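Local coordinates for protein PKS (Streptomyces albus, PDB 4OQJ) that probably acts as a ketosynthase in oxazolomycin biosynthesis, extending a polyketide chain by condensing an acyl group with a carrier-protein-bound extender unit, at residues 195-200 against 431-436; 379-384 against 445-450. All blocks are in the same frame, centred on the assembly; numbering follows the deposited sequence.

Contact 1. Residues 195-200 against 431-436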
loop_
_atom_site.group_PDB
_atom_site.type_symbol
_atom_site.label_atom_id
_atom_site.label_comp_id
_atom_site.label_asym_id
_atom_site.label_seq_id
_atom_site.Cartn_x
_atom_site.Cartn_y
_atom_site.Cartn_z
ATOM N N THR A 195 -6.635 -2.173 8.109
ATOM C CA THR A 195 -6.553 -1.495 6.814
ATOM C C THR A 195 -6.642 0.029 6.889
ATOM O O THR A 195 -5.862 0.726 6.249
ATOM C CB THR A 195 -7.677 -1.993 5.865
ATOM O OG1 THR A 195 -7.442 -3.370 5.532
ATOM C CG2 THR A 195 -7.742 -1.159 4.597
ATOM N N SER A 196 -7.593 0.552 7.663
ATOM C CA SER A 196 -7.805 1.994 7.717
ATOM C C SER A 196 -6.587 2.780 8.121
ATOM O O SER A 196 -6.268 3.793 7.496
ATOM C CB SER A 196 -8.933 2.348 8.708
ATOM O OG SER A 196 -10.201 2.013 8.193
ATOM N N LEU A 197 -5.960 2.384 9.222
ATOM C CA LEU A 197 -4.815 3.136 9.728
ATOM C C LEU A 197 -3.540 2.870 8.941
ATOM O O LEU A 197 -2.685 3.738 8.848
ATOM C CB LEU A 197 -4.606 2.828 11.201
ATOM C CG LEU A 197 -5.791 3.175 12.117
ATOM C CD1 LEU A 197 -5.375 3.026 13.585
ATOM C CD2 LEU A 197 -6.361 4.582 11.850
ATOM N N VAL A 198 -3.410 1.686 8.355
ATOM C CA VAL A 198 -2.320 1.442 7.409
ATOM C C VAL A 198 -2.457 2.379 6.203
ATOM O O VAL A 198 -1.470 2.959 5.756
ATOM C CB VAL A 198 -2.279 -0.035 6.959
ATOM C CG1 VAL A 198 -1.218 -0.259 5.885
ATOM C CG2 VAL A 198 -2.005 -0.949 8.160
ATOM N N ALA A 199 -3.676 2.571 5.694
ATOM C CA ALA A 199 -3.873 3.478 4.573
ATOM C C ALA A 199 -3.469 4.888 4.995
ATOM O O ALA A 199 -2.801 5.609 4.242
ATOM C CB ALA A 199 -5.315 3.448 4.096
ATOM N N VAL A 200 -3.863 5.275 6.212
ATOM C CA VAL A 200 -3.475 6.574 6.749
ATOM C C VAL A 200 -1.949 6.665 6.828
ATOM O O VAL A 200 -1.353 7.673 6.448
ATOM C CB VAL A 200 -4.108 6.823 8.142
ATOM C CG1 VAL A 200 -3.466 8.016 8.843
ATOM C CG2 VAL A 200 -5.611 7.069 8.007
ATOM N N ALA A 431 -4.004 12.281 21.583
ATOM C CA ALA A 431 -4.602 10.966 21.661
ATOM C C ALA A 431 -3.826 9.947 20.851
ATOM O O ALA A 431 -3.091 10.294 19.911
ATOM C CB ALA A 431 -6.047 11.013 21.173
ATOM N N GLY A 432 -4.009 8.681 21.217
ATOM C CA GLY A 432 -3.572 7.575 20.388
ATOM C C GLY A 432 -4.761 6.812 19.821
ATOM O O GLY A 432 -5.817 6.711 20.452
ATOM N N VAL A 433 -4.579 6.270 18.627
ATOM C CA VAL A 433 -5.583 5.447 17.983
ATOM C C VAL A 433 -4.944 4.153 17.500
ATOM O O VAL A 433 -4.018 4.188 16.678
ATOM C CB VAL A 433 -6.213 6.169 16.788
ATOM C CG1 VAL A 433 -7.362 5.347 16.223
ATOM C CG2 VAL A 433 -6.666 7.551 17.180
ATOM N N SER A 434 -5.447 3.019 17.987
ATOM C CA SER A 434 -4.919 1.705 17.622
ATOM C C SER A 434 -5.831 0.928 16.697
ATOM O O SER A 434 -7.052 1.016 16.786
ATOM C CB SER A 434 -4.683 0.866 18.878
ATOM O OG SER A 434 -3.671 1.444 19.673
ATOM N N SER A 435 -5.228 0.118 15.841
ATOM C CA SER A 435 -5.974 -0.849 15.046
ATOM C C SER A 435 -5.089 -2.058 14.750
ATOM O O SER A 435 -4.020 -1.909 14.166
ATOM C CB SER A 435 -6.476 -0.194 13.765
ATOM O OG SER A 435 -7.401 -1.024 13.107
ATOM N N PHE A 436 -5.539 -3.251 15.155
ATOM C CA PHE A 436 -4.766 -4.484 15.006
ATOM C C PHE A 436 -5.507 -5.507 14.151
ATOM O O PHE A 436 -6.621 -5.904 14.469
ATOM C CB PHE A 436 -4.462 -5.094 16.371
ATOM C CG PHE A 436 -3.935 -4.109 17.360
ATOM C CD1 PHE A 436 -2.907 -3.248 17.018
ATOM C CD2 PHE A 436 -4.479 -4.020 18.629
ATOM C CE1 PHE A 436 -2.416 -2.338 17.940
ATOM C CE2 PHE A 436 -3.992 -3.099 19.551
ATOM C CZ PHE A 436 -2.971 -2.269 19.209
#

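Contact 2. Residues 379-384 against 445-450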
loop_
_atom_site.group_PDB
_atom_site.type_symbol
_atom_site.label_atom_id
_atom_site.label_comp_id
_atom_site.label_asym_id
_atom_site.label_seq_id
_atom_site.Cartn_x
_atom_site.Cartn_y
_atom_site.Cartn_z
ATOM N N ALA A 379 -13.580 4.449 11.860
ATOM C CA ALA A 379 -14.526 4.767 12.914
ATOM C C ALA A 379 -13.761 5.234 14.167
ATOM O O ALA A 379 -14.149 6.206 14.819
ATOM C CB ALA A 379 -15.409 3.562 13.224
ATOM N N GLY A 380 -12.643 4.587 14.462
ATOM C CA GLY A 380 -11.834 4.948 15.626
ATOM C C GLY A 380 -11.121 6.299 15.477
ATOM O O GLY A 380 -11.107 7.107 16.400
ATOM N N LEU A 381 -10.521 6.536 14.312
ATOM C CA LEU A 381 -9.783 7.771 14.065
ATOM C C LEU A 381 -10.730 8.967 13.995
ATOM O O LEU A 381 -10.463 10.017 14.595
ATOM C CB LEU A 381 -8.967 7.659 12.774
ATOM C CG LEU A 381 -8.170 8.896 12.326
ATOM C CD1 LEU A 381 -7.241 9.402 13.421
ATOM C CD2 LEU A 381 -7.378 8.567 11.074
ATOM N N ILE A 382 -11.846 8.806 13.288
ATOM C CA ILE A 382 -12.778 9.907 13.132
ATOM C C ILE A 382 -13.435 10.236 14.467
ATOM O O ILE A 382 -13.618 11.398 14.750
ATOM C CB ILE A 382 -13.828 9.624 12.037
ATOM C CG1 ILE A 382 -13.132 9.679 10.672
ATOM C CG2 ILE A 382 -14.946 10.679 12.068
ATOM C CD1 ILE A 382 -13.976 9.235 9.493
ATOM N N LYS A 383 -13.735 9.246 15.311
ATOM C CA LYS A 383 -14.254 9.551 16.646
ATOM C C LYS A 383 -13.255 10.417 17.383
ATOM O O LYS A 383 -13.623 11.389 18.031
ATOM C CB LYS A 383 -14.531 8.272 17.464
ATOM C CG LYS A 383 -14.510 8.459 18.996
ATOM C CD LYS A 383 -14.650 7.118 19.728
ATOM C CE LYS A 383 -14.527 7.291 21.244
ATOM N NZ LYS A 383 -14.611 5.980 21.890
ATOM N N THR A 384 -11.983 10.047 17.290
ATOM C CA THR A 384 -10.936 10.717 18.053
ATOM C C THR A 384 -10.728 12.132 17.519
ATOM O O THR A 384 -10.526 13.069 18.284
ATOM C CB THR A 384 -9.608 9.896 17.998
ATOM O OG1 THR A 384 -9.837 8.596 18.565
ATOM C CG2 THR A 384 -8.498 10.584 18.760
ATOM N N VAL A 445 -1.696 5.524 15.559
ATOM C CA VAL A 445 -1.626 6.890 15.054
ATOM C C VAL A 445 -1.737 7.873 16.229
ATOM O O VAL A 445 -2.583 7.702 17.126
ATOM C CB VAL A 445 -2.746 7.133 14.036
ATOM C CG1 VAL A 445 -2.826 8.599 13.601
ATOM C CG2 VAL A 445 -2.549 6.225 12.848
ATOM N N ILE A 446 -0.874 8.888 16.233
ATOM C CA ILE A 446 -0.898 9.915 17.268
ATOM C C ILE A 446 -1.558 11.142 16.683
ATOM O O ILE A 446 -1.135 11.650 15.635
ATOM C CB ILE A 446 0.506 10.293 17.767
ATOM C CG1 ILE A 446 1.258 9.050 18.285
ATOM C CG2 ILE A 446 0.417 11.396 18.836
ATOM C CD1 ILE A 446 0.584 8.324 19.423
ATOM N N VAL A 447 -2.592 11.612 17.363
ATOM C CA VAL A 447 -3.398 12.737 16.888
ATOM C C VAL A 447 -3.423 13.829 17.954
ATOM O O VAL A 447 -3.566 13.533 19.142
ATOM C CB VAL A 447 -4.857 12.316 16.565
ATOM C CG1 VAL A 447 -5.570 13.429 15.847
ATOM C CG2 VAL A 447 -4.893 11.056 15.714
ATOM N N GLU A 448 -3.287 15.082 17.518
ATOM C CA GLU A 448 -3.333 16.245 18.399
ATOM C C GLU A 448 -4.469 17.200 17.997
ATOM O O GLU A 448 -4.898 17.263 16.827
ATOM C CB GLU A 448 -1.984 16.967 18.367
ATOM C CG GLU A 448 -1.831 18.103 19.360
ATOM C CD GLU A 448 -0.406 18.645 19.403
ATOM O OE1 GLU A 448 0.475 17.992 20.008
ATOM O OE2 GLU A 448 -0.158 19.717 18.813
ATOM N N GLU A 449 -4.970 17.946 18.971
ATOM C CA GLU A 449 -6.017 18.906 18.689
ATOM C C GLU A 449 -5.454 19.960 17.736
ATOM O O GLU A 449 -4.245 20.188 17.696
ATOM C CB GLU A 449 -6.538 19.538 19.973
ATOM C CG GLU A 449 -5.514 20.387 20.715
ATOM C CD GLU A 449 -6.138 21.099 21.904
ATOM O OE1 GLU A 449 -7.140 21.810 21.684
ATOM O OE2 GLU A 449 -5.645 20.938 23.045
ATOM N N PRO A 450 -6.326 20.574 16.935
ATOM C CA PRO A 450 -5.807 21.534 15.965
ATOM C C PRO A 450 -5.337 22.820 16.637
ATOM O O PRO A 450 -5.770 23.123 17.754
ATOM C CB PRO A 450 -7.008 21.785 15.054
ATOM C CG PRO A 450 -8.189 21.579 15.936
ATOM C CD PRO A 450 -7.795 20.490 16.910
#

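Contact 1. Residues 195-200 against 431-436
This is a buried helix-on-sheet contact in the thiolase fold of the ketosynthase, where Leu197 of the central helix 195-209 plugs against Val433 and Ser435 on strand 430-436. The helix is one of the two core helices sandwiched between the sheet layers, and in ketosynthases its start directly follows the nucleophilic cysteine. Here it belongs to the N-terminal half of the fold and meets a strand of the C-terminal half, so the contact joins a helix of one half to a strand of the other. The short segments pass 8.0 Å apart at their axes, and their directions differ by 119°, so helix and strand run steeply across one another. The strand is met close to its end: Leu197 CA and Ser435 CA are the nearest pair, at 6.7 Å.

Leu197 carries the helix side alone. Its CG lies anti to its own carbonyl carbon (chi1 -60°), and CD1 then continues the chain away from CA (chi2 -171°), which brings that methyl down onto the strand while CD2 turns aside. Val433 and Ser435, two residues apart, direct their CB atoms at the helix, whereas the intervening Ser434 faces the other side of the sheet, where its OG is hydrogen-bonded to His444 ND1. The methyl therefore sits over the backbone between the two neighbours, with Leu197 CD1 3.6 Å from Val433 O and 4.0 Å from Val433 CG1. The contact is purely van der Waals and small, burying 149 Å² in all. Beside it, Ser435 also touches Ser194 and His329, while Ser196 OG is hydrogen-bonded to Thr374 O. Packing is tightest at Ser435, whose CB lies only 3.4 Å from Leu197 CD1 and 3.8 Å from Leu197 CG.

Contact 2. Residues 379-384 against 445-450
Leu381 and Val445 mark the closest backbone approach, with their CA atoms 8.3 Å apart, where one turn of helix 376-390 lies over the last residues of strand 441-448. The helix is the central helix of the C-terminal half of the thiolase fold, here resting on a strand of its own half's sheet; beyond Glu448 the segment leaves the strand.

Val445 and Val447 both direct their side chains at the helix, and Ile446 between them points to the opposite face of the sheet, onto helix 302-316. Leu381 starts off along the helix flank, but CG anti to the backbone N (chi1 178°) and a second torsion of 54° together carry CD1 over to the valines. It crosses Val447 at a slant, Leu381 CD1 lying 3.7 Å from Val447 CG2, and only grazes Val445 CG1. The direct contacts are between methyls, and the two segments bury 130 Å² in all, part of it on Thr384.

Thr384, one turn on, also faces the strand, yet its hydroxyl turns back into its own helix. Gly380 O accepts both Thr384 N and the hydroxyl, from opposite faces of the carbonyl plane: Thr384 OG1 donates over 2.9 Å to Gly380 O, 25° out of that plane.

In the fold
Contacts 1 and 2 are both buried, with their centres 9 Å apart; their strands 430-436 and 441-448 are antiparallel neighbours in one sheet. Backbone bonds zip them together: Ala431 N to Val447 O at 2.8 Å and Val433 N to Val445 O at 2.9 Å. The helices meet as well, with Val200 CG2 3.8 Å from Leu381 CD2, while Thr384 of contact 2 packs on Ala431 and Val433. Contact 1 lies nearer the probable catalytic centre: its helix starts just after the position of the ketosynthase nucleophile, and Ser435 touches His329, which falls in a sequence resembling the family's histidine motif.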